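Local coordinates for protein amidase, hydantoinase/carbamoylase family (Burkholderia vietnamiensis, PDB 5I4M) that probably hydrolyses N-carbamoyl-L-amino acids as a zinc-dependent amidase of the peptidase M20 family, with two zinc ions per subunit, at residues Asp64-Val67 with Gly68-Lys71; Tyr383-Val387 with Ala388-Met392; Asn419-Leu422 with His423-Ser427. All blocks are in the same frame, centred on the assembly; numbering follows the deposited sequence.

Contact 1. Residues Asp64-Val67 with Gly68-Lys71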
loop_
_atom_site.group_PDB
_atom_site.type_symbol
_atom_site.label_atom_id
_atom_site.label_comp_id
_atom_site.label_asym_id
_atom_site.label_seq_id
_atom_site.Cartn_x
_atom_site.Cartn_y
_atom_site.Cartn_z
ATOM N N ASP A 64 -7.733 -29.080 9.771
ATOM C CA ASP A 64 -8.743 -29.961 10.357
ATOM C C ASP A 64 -9.122 -31.082 9.399
ATOM O O ASP A 64 -9.268 -32.246 9.804
ATOM C CB ASP A 64 -10.003 -29.169 10.721
ATOM C CG ASP A 64 -9.808 -28.209 11.884
ATOM O OD1 ASP A 64 -8.760 -28.241 12.566
ATOM O OD2 ASP A 64 -10.751 -27.422 12.130
ATOM N N LEU A 65 -9.315 -30.744 8.128
ATOM C CA LEU A 65 -9.791 -31.721 7.157
ATOM C C LEU A 65 -8.763 -32.821 6.958
ATOM O O LEU A 65 -9.090 -34.016 6.996
ATOM C CB LEU A 65 -10.099 -31.023 5.836
ATOM C CG LEU A 65 -10.555 -31.910 4.669
ATOM C CD1 LEU A 65 -11.893 -32.577 4.956
ATOM C CD2 LEU A 65 -10.643 -31.096 3.388
ATOM N N ILE A 66 -7.504 -32.427 6.787
ATOM C CA ILE A 66 -6.438 -33.387 6.527
ATOM C C ILE A 66 -6.163 -34.235 7.762
ATOM O O ILE A 66 -5.971 -35.453 7.660
ATOM C CB ILE A 66 -5.193 -32.632 6.032
ATOM C CG1 ILE A 66 -5.528 -31.939 4.704
ATOM C CG2 ILE A 66 -4.004 -33.580 5.879
ATOM C CD1 ILE A 66 -4.548 -30.856 4.286
ATOM N N VAL A 67 -6.155 -33.618 8.949
ATOM C CA VAL A 67 -6.027 -34.392 10.186
ATOM C C VAL A 67 -7.113 -35.460 10.271
ATOM O O VAL A 67 -6.845 -36.612 10.638
ATOM C CB VAL A 67 -6.049 -33.456 11.410
ATOM C CG1 VAL A 67 -6.337 -34.232 12.686
ATOM C CG2 VAL A 67 -4.716 -32.714 11.513
ATOM N N GLY A 68 -8.353 -35.102 9.929
ATOM C CA GLY A 68 -9.420 -36.098 9.934
ATOM C C GLY A 68 -9.157 -37.246 8.974
ATOM O O GLY A 68 -9.376 -38.416 9.312
ATOM N N TRP A 69 -8.684 -36.930 7.765
ATOM C CA TRP A 69 -8.346 -37.973 6.803
ATOM C C TRP A 69 -7.219 -38.853 7.321
ATOM O O TRP A 69 -7.255 -40.081 7.167
ATOM C CB TRP A 69 -7.931 -37.349 5.471
ATOM C CG TRP A 69 -9.041 -36.711 4.694
ATOM C CD1 TRP A 69 -10.386 -36.891 4.873
ATOM C CD2 TRP A 69 -8.898 -35.758 3.628
ATOM N NE1 TRP A 69 -11.088 -36.124 3.970
ATOM C CE2 TRP A 69 -10.197 -35.424 3.193
ATOM C CE3 TRP A 69 -7.801 -35.170 2.993
ATOM C CZ2 TRP A 69 -10.424 -34.529 2.151
ATOM C CZ3 TRP A 69 -8.026 -34.286 1.960
ATOM C CH2 TRP A 69 -9.332 -33.973 1.548
ATOM N N ALA A 70 -6.195 -38.242 7.915
ATOM C CA ALA A 70 -5.074 -39.034 8.406
ATOM C C ALA A 70 -5.517 -39.980 9.507
ATOM O O ALA A 70 -5.089 -41.139 9.547
ATOM C CB ALA A 70 -3.958 -38.121 8.909
ATOM N N LYS A 71 -6.366 -39.503 10.424
ATOM C CA LYS A 71 -6.844 -40.386 11.482
ATOM C C LYS A 71 -7.637 -41.541 10.896
ATOM O O LYS A 71 -7.522 -42.685 11.358
ATOM C CB LYS A 71 -7.687 -39.608 12.490
ATOM C CG LYS A 71 -6.861 -38.765 13.454
ATOM C CD LYS A 71 -7.741 -37.955 14.390
ATOM C CE LYS A 71 -6.906 -37.073 15.301
ATOM N NZ LYS A 71 -7.769 -36.129 16.060
#

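Contact 2. Residues Tyr383-Val387 with Ala388-Met392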
loop_
_atom_site.group_PDB
_atom_site.type_symbol
_atom_site.label_atom_id
_atom_site.label_comp_id
_atom_site.label_asym_id
_atom_site.label_seq_id
_atom_site.Cartn_x
_atom_site.Cartn_y
_atom_site.Cartn_z
ATOM N N TYR A 383 15.392 -26.717 5.901
ATOM C CA TYR A 383 15.779 -26.741 7.307
ATOM C C TYR A 383 15.893 -28.160 7.845
ATOM O O TYR A 383 16.781 -28.447 8.657
ATOM C CB TYR A 383 14.787 -25.917 8.128
ATOM C CG TYR A 383 15.106 -24.432 8.106
ATOM C CD1 TYR A 383 16.417 -23.982 8.225
ATOM C CD2 TYR A 383 14.097 -23.479 7.962
ATOM C CE1 TYR A 383 16.714 -22.615 8.223
ATOM C CE2 TYR A 383 14.387 -22.118 7.949
ATOM C CZ TYR A 383 15.693 -21.693 8.076
ATOM O OH TYR A 383 15.979 -20.342 8.070
ATOM N N LEU A 384 15.025 -29.072 7.406
ATOM C CA LEU A 384 15.161 -30.454 7.850
ATOM C C LEU A 384 16.513 -31.029 7.462
ATOM O O LEU A 384 17.065 -31.861 8.192
ATOM C CB LEU A 384 14.050 -31.317 7.264
ATOM C CG LEU A 384 12.654 -30.896 7.701
ATOM C CD1 LEU A 384 11.601 -31.853 7.133
ATOM C CD2 LEU A 384 12.590 -30.855 9.211
ATOM N N ALA A 385 17.068 -30.588 6.328
ATOM C CA ALA A 385 18.362 -31.096 5.888
ATOM C C ALA A 385 19.470 -30.813 6.890
ATOM O O ALA A 385 20.492 -31.504 6.870
ATOM C CB ALA A 385 18.740 -30.502 4.530
ATOM N N GLN A 386 19.294 -29.817 7.764
ATOM C CA GLN A 386 20.316 -29.514 8.760
ATOM C C GLN A 386 20.347 -30.532 9.892
ATOM O O GLN A 386 21.350 -30.612 10.611
ATOM C CB GLN A 386 20.097 -28.111 9.335
ATOM C CG GLN A 386 20.214 -26.980 8.303
ATOM C CD GLN A 386 20.327 -25.615 8.960
ATOM O OE1 GLN A 386 20.694 -25.513 10.130
ATOM N NE2 GLN A 386 20.003 -24.561 8.212
ATOM N N VAL A 387 19.277 -31.301 10.083
ATOM C CA VAL A 387 19.177 -32.204 11.225
ATOM C C VAL A 387 18.921 -33.647 10.830
ATOM O O VAL A 387 19.025 -34.532 11.693
ATOM C CB VAL A 387 18.096 -31.731 12.224
ATOM C CG1 VAL A 387 18.494 -30.384 12.818
ATOM C CG2 VAL A 387 16.722 -31.659 11.548
ATOM N N ALA A 388 18.617 -33.932 9.568
ATOM C CA ALA A 388 18.336 -35.301 9.168
ATOM C C ALA A 388 18.677 -35.452 7.698
ATOM O O ALA A 388 18.600 -34.470 6.950
ATOM C CB ALA A 388 16.862 -35.662 9.402
ATOM N N PRO A 389 19.043 -36.652 7.252
ATOM C CA PRO A 389 19.245 -36.875 5.809
ATOM C C PRO A 389 17.965 -36.561 5.051
ATOM O O PRO A 389 16.923 -37.156 5.310
ATOM C CB PRO A 389 19.601 -38.368 5.723
ATOM C CG PRO A 389 19.967 -38.783 7.107
ATOM C CD PRO A 389 19.253 -37.874 8.054
ATOM N N THR A 390 18.050 -35.608 4.116
ATOM C CA THR A 390 16.874 -35.029 3.464
ATOM C C THR A 390 17.146 -34.815 1.979
ATOM O O THR A 390 18.256 -34.442 1.606
ATOM C CB THR A 390 16.516 -33.669 4.092
ATOM O OG1 THR A 390 16.276 -33.819 5.495
ATOM C CG2 THR A 390 15.288 -33.020 3.416
ATOM N N SER A 391 16.134 -35.023 1.133
ATOM C CA SER A 391 16.170 -34.448 -0.212
ATOM C C SER A 391 14.730 -34.204 -0.650
ATOM O O SER A 391 13.794 -34.342 0.142
ATOM C CB SER A 391 16.948 -35.342 -1.191
ATOM O OG SER A 391 16.197 -36.475 -1.610
ATOM N N MET A 392 14.552 -33.813 -1.909
ATOM C CA MET A 392 13.235 -33.446 -2.412
ATOM C C MET A 392 12.956 -34.098 -3.758
ATOM O O MET A 392 13.864 -34.510 -4.483
ATOM C CB MET A 392 13.088 -31.925 -2.556
ATOM C CG MET A 392 13.256 -31.162 -1.249
ATOM S SD MET A 392 12.861 -29.412 -1.496
ATOM C CE MET A 392 11.076 -29.527 -1.728
#

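Contact 3. Residues Asn419-Leu422 with His423-Ser427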
loop_
_atom_site.group_PDB
_atom_site.type_symbol
_atom_site.label_atom_id
_atom_site.label_comp_id
_atom_site.label_asym_id
_atom_site.label_seq_id
_atom_site.Cartn_x
_atom_site.Cartn_y
_atom_site.Cartn_z
ATOM N N ASN A 419 4.450 -41.396 -6.808
ATOM C CA ASN A 419 5.080 -42.710 -6.909
ATOM C C ASN A 419 6.549 -42.648 -6.508
ATOM O O ASN A 419 7.060 -43.547 -5.825
ATOM C CB ASN A 419 4.925 -43.257 -8.327
ATOM C CG ASN A 419 3.598 -43.966 -8.527
ATOM O OD1 ASN A 419 3.064 -44.570 -7.596
ATOM N ND2 ASN A 419 3.059 -43.899 -9.741
ATOM N N VAL A 420 7.245 -41.590 -6.916
ATOM C CA VAL A 420 8.657 -41.468 -6.566
ATOM C C VAL A 420 8.810 -41.235 -5.069
ATOM O O VAL A 420 9.671 -41.836 -4.413
ATOM C CB VAL A 420 9.296 -40.347 -7.404
ATOM C CG1 VAL A 420 10.698 -40.031 -6.899
ATOM C CG2 VAL A 420 9.318 -40.761 -8.877
ATOM N N LEU A 421 7.972 -40.367 -4.501
ATOM C CA LEU A 421 7.986 -40.161 -3.055
ATOM C C LEU A 421 7.720 -41.467 -2.319
ATOM O O LEU A 421 8.421 -41.813 -1.364
ATOM C CB LEU A 421 6.943 -39.111 -2.664
ATOM C CG LEU A 421 6.833 -38.848 -1.161
ATOM C CD1 LEU A 421 8.098 -38.156 -0.671
ATOM C CD2 LEU A 421 5.587 -38.020 -0.809
ATOM N N LEU A 422 6.696 -42.204 -2.757
ATOM C CA LEU A 422 6.361 -43.490 -2.153
ATOM C C LEU A 422 7.569 -44.412 -2.089
ATOM O O LEU A 422 7.884 -44.971 -1.032
ATOM C CB LEU A 422 5.233 -44.156 -2.947
ATOM C CG LEU A 422 4.859 -45.593 -2.574
ATOM C CD1 LEU A 422 4.378 -45.667 -1.126
ATOM C CD2 LEU A 422 3.791 -46.147 -3.534
ATOM N N HIS A 423 8.261 -44.592 -3.212
ATOM C CA HIS A 423 9.347 -45.562 -3.198
ATOM C C HIS A 423 10.608 -45.034 -2.538
ATOM O O HIS A 423 11.333 -45.814 -1.905
ATOM C CB HIS A 423 9.612 -46.070 -4.605
ATOM C CG HIS A 423 8.692 -47.187 -4.967
ATOM N ND1 HIS A 423 9.013 -48.508 -4.745
ATOM C CD2 HIS A 423 7.414 -47.179 -5.414
ATOM C CE1 HIS A 423 7.994 -49.270 -5.104
ATOM N NE2 HIS A 423 7.011 -48.489 -5.513
ATOM N N ALA A 424 10.888 -43.738 -2.648
ATOM C CA ALA A 424 12.019 -43.188 -1.911
ATOM C C ALA A 424 11.803 -43.336 -0.414
ATOM O O ALA A 424 12.726 -43.699 0.325
ATOM C CB ALA A 424 12.230 -41.722 -2.284
ATOM N N MET A 425 10.585 -43.062 0.052
ATOM C CA MET A 425 10.280 -43.242 1.466
ATOM C C MET A 425 10.346 -44.711 1.853
ATOM O O MET A 425 10.921 -45.065 2.890
ATOM C CB MET A 425 8.903 -42.663 1.788
ATOM C CG MET A 425 8.841 -41.150 1.690
ATOM S SD MET A 425 7.227 -40.560 2.228
ATOM C CE MET A 425 7.276 -40.966 3.974
ATOM N N LEU A 426 9.757 -45.584 1.030
ATOM C CA LEU A 426 9.820 -47.017 1.313
ATOM C C LEU A 426 11.256 -47.493 1.417
ATOM O O LEU A 426 11.598 -48.288 2.303
ATOM C CB LEU A 426 9.096 -47.805 0.227
ATOM C CG LEU A 426 7.648 -48.173 0.495
ATOM C CD1 LEU A 426 7.085 -48.868 -0.731
ATOM C CD2 LEU A 426 7.551 -49.064 1.728
ATOM N N SER A 427 12.111 -47.022 0.512
ATOM C CA SER A 427 13.504 -47.442 0.523
ATOM C C SER A 427 14.152 -47.172 1.876
ATOM O O SER A 427 14.865 -48.026 2.414
ATOM C CB SER A 427 14.257 -46.727 -0.596
ATOM O OG SER A 427 15.597 -47.167 -0.667
#

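Contact 1. Residues Asp64-Val67 with Gly68-Lys71
Leu65 lies over one face of the indole of Trp69, one helical turn further along helix 57-72, and the same two residues are joined through the backbone. The CH-pi contact is made by Leu65 CG, 3.9 Å from the centroid of the six-membered ring and 21° off its normal; the closest carbon is Trp69 CZ2, 3.6 Å from that CG. The leucine chain reaches forward along the helix because CG stands opposite the backbone N (chi1 177°), while the first torsion of Trp69 (-71°) swings the indole back beneath it. Over the same ring system also lies Leu65 O, 3.5 Å from Trp69 CG, and this carbonyl accepts the Trp69 N-H at 3.0 Å from N to O.

Three more bonds of the alpha-helical pattern cross the same stretch: Gly68 N donates to Asp64 O, Ala70 N to Ile66 O at 2.8 Å, and Lys71 N to Val67 O. The carboxylate of Asp64 finds its partners outside this turn: OD2 forms a salt bridge with Lys60 and OD1 a hydrogen bond with Tyr193 OH. Lys71 runs extended alongside Val67, where its CE comes within 3.9 Å of Val67 CG1; the methylenes of the lysine lie beside the valine, which also packs on Val85 and Tyr193.

Ile66 and Trp69 face helix 117-132, and Ala70, small enough for a close approach, meets Met87 of strand 85-89. Four carbonyls thus take amides of the next turn and both carboxylate oxygens have partners, which implies that the side chains facing helix 117-132 and strand 85-89 meet their neighbours mainly through carbon, with Arg128, a cation-pi partner of the indole, as a charged exception.

Contact 2. Residues Tyr383-Val387 with Ala388-Met392
The turn that carries the chain from helix 380-384 into strand 390-395, in the zinc-peptidase domain, is pinned at Ala388, whose N-H goes to Leu384 O and whose O takes the hydroxyl of Thr390. Leu384 O receives two backbone amides, Val387 N at 3.0 Å and Ala388 N at 2.9 Å. The second is well centred on the carbonyl, with a C=O...N angle of 171°, but is bent at its hydrogen, where the N-H...O angle is 135°. The shared acceptor goes with a tight curl of the chain before it extends at Ala388.

Thr390 closes the other side of the turn. Its OG1 donates to Ala388 O at 2.8 Å, approaching from above the carbonyl plane instead of along a lone pair. With chi1 at -58°, OG1 sits beside the threonine's own backbone N and faces back toward the turn, where it also packs 3.4 Å from Leu384 C. The threonine carbon packs as well: Thr390 CB is 3.9 Å from Ala385 CB. A beta-branched residue suits the start of a strand, and here its hydroxyl gives a polar grip while its carbon covers the alanine. Ala388 O has a further, weaker neighbour in Ala385 CA, a C-H...O contact of 3.5 Å.

A small side chain fits at Ala385, where the two limbs of the turn come close. Beyond it, Ser391 bonds through its backbone to Ala207 and Glu209 of strand 206-212, and Ala385 touches Ile349 of strand 337-350. Leu384 O is thus supplied by two amides and Ala388 O by a hydroxyl, which implies a reversal held partly by local bonds, with the strand then fixed by its neighbours.

Contact 3. Residues Asn419-Leu422 with His423-Ser427
Leu421 and Met425 run side by side on one flank of helix 411-429, both pointing the same way, with Leu421 CG 3.8 Å from Met425 SD. A bend at the last torsion of the methionine (chi3 67°) turns its end away. Flexible, unbranched Met425 can thus lie along its neighbour and still reach Phe208 of strand 206-212, which Leu421 also touches.

On another flank, Leu422 and Leu426 approach more loosely, 4.2 Å between their CD1 atoms, and both rest on Leu130 of helix 117-132. Leu422 also crosses His423 obliquely, its CG 4.1 Å from His423 CD2. The imidazole of His423 is turned so that its edge faces Asn419 O, which lies in the ring plane 3.7 Å from CD2. That oxygen also accepts the backbone amide of His423 at 3.1 Å. The polar ends are used elsewhere: His423 NE2 and Asn419 OD1 bind Ile25 O and Val27 N near the N terminus, while Asn419 ND2 goes to Tyr368 OH. Val420 and His423 pack on Ala362 of helix 353-365.

Amides of His423 to Leu426 each bond to the carbonyl four residues earlier. The result is a largely buried helix lodged between helices 117-132 and 353-365 on strand 206-212, as in the alpha/beta catalytic domain of M20 enzymes.

All three contacts are local and follow one another in series, so none nests within or crosses another, and no long loop is closed. Contact 1 is a turn of helix 57-72, which packs on helix 117-132 and strand 85-89. Much later in the chain, contact 2 turns the end of helix 380-384 into strand 390-395, beside strand 206-212. Contact 3 then lies on helix 411-429, the next element after that strand. Contacts 2 and 3 are about 7 Å apart at their nearest atoms and both border strand 206-212, whereas contacts 1 and 3 are joined indirectly through helix 117-132, which touches both.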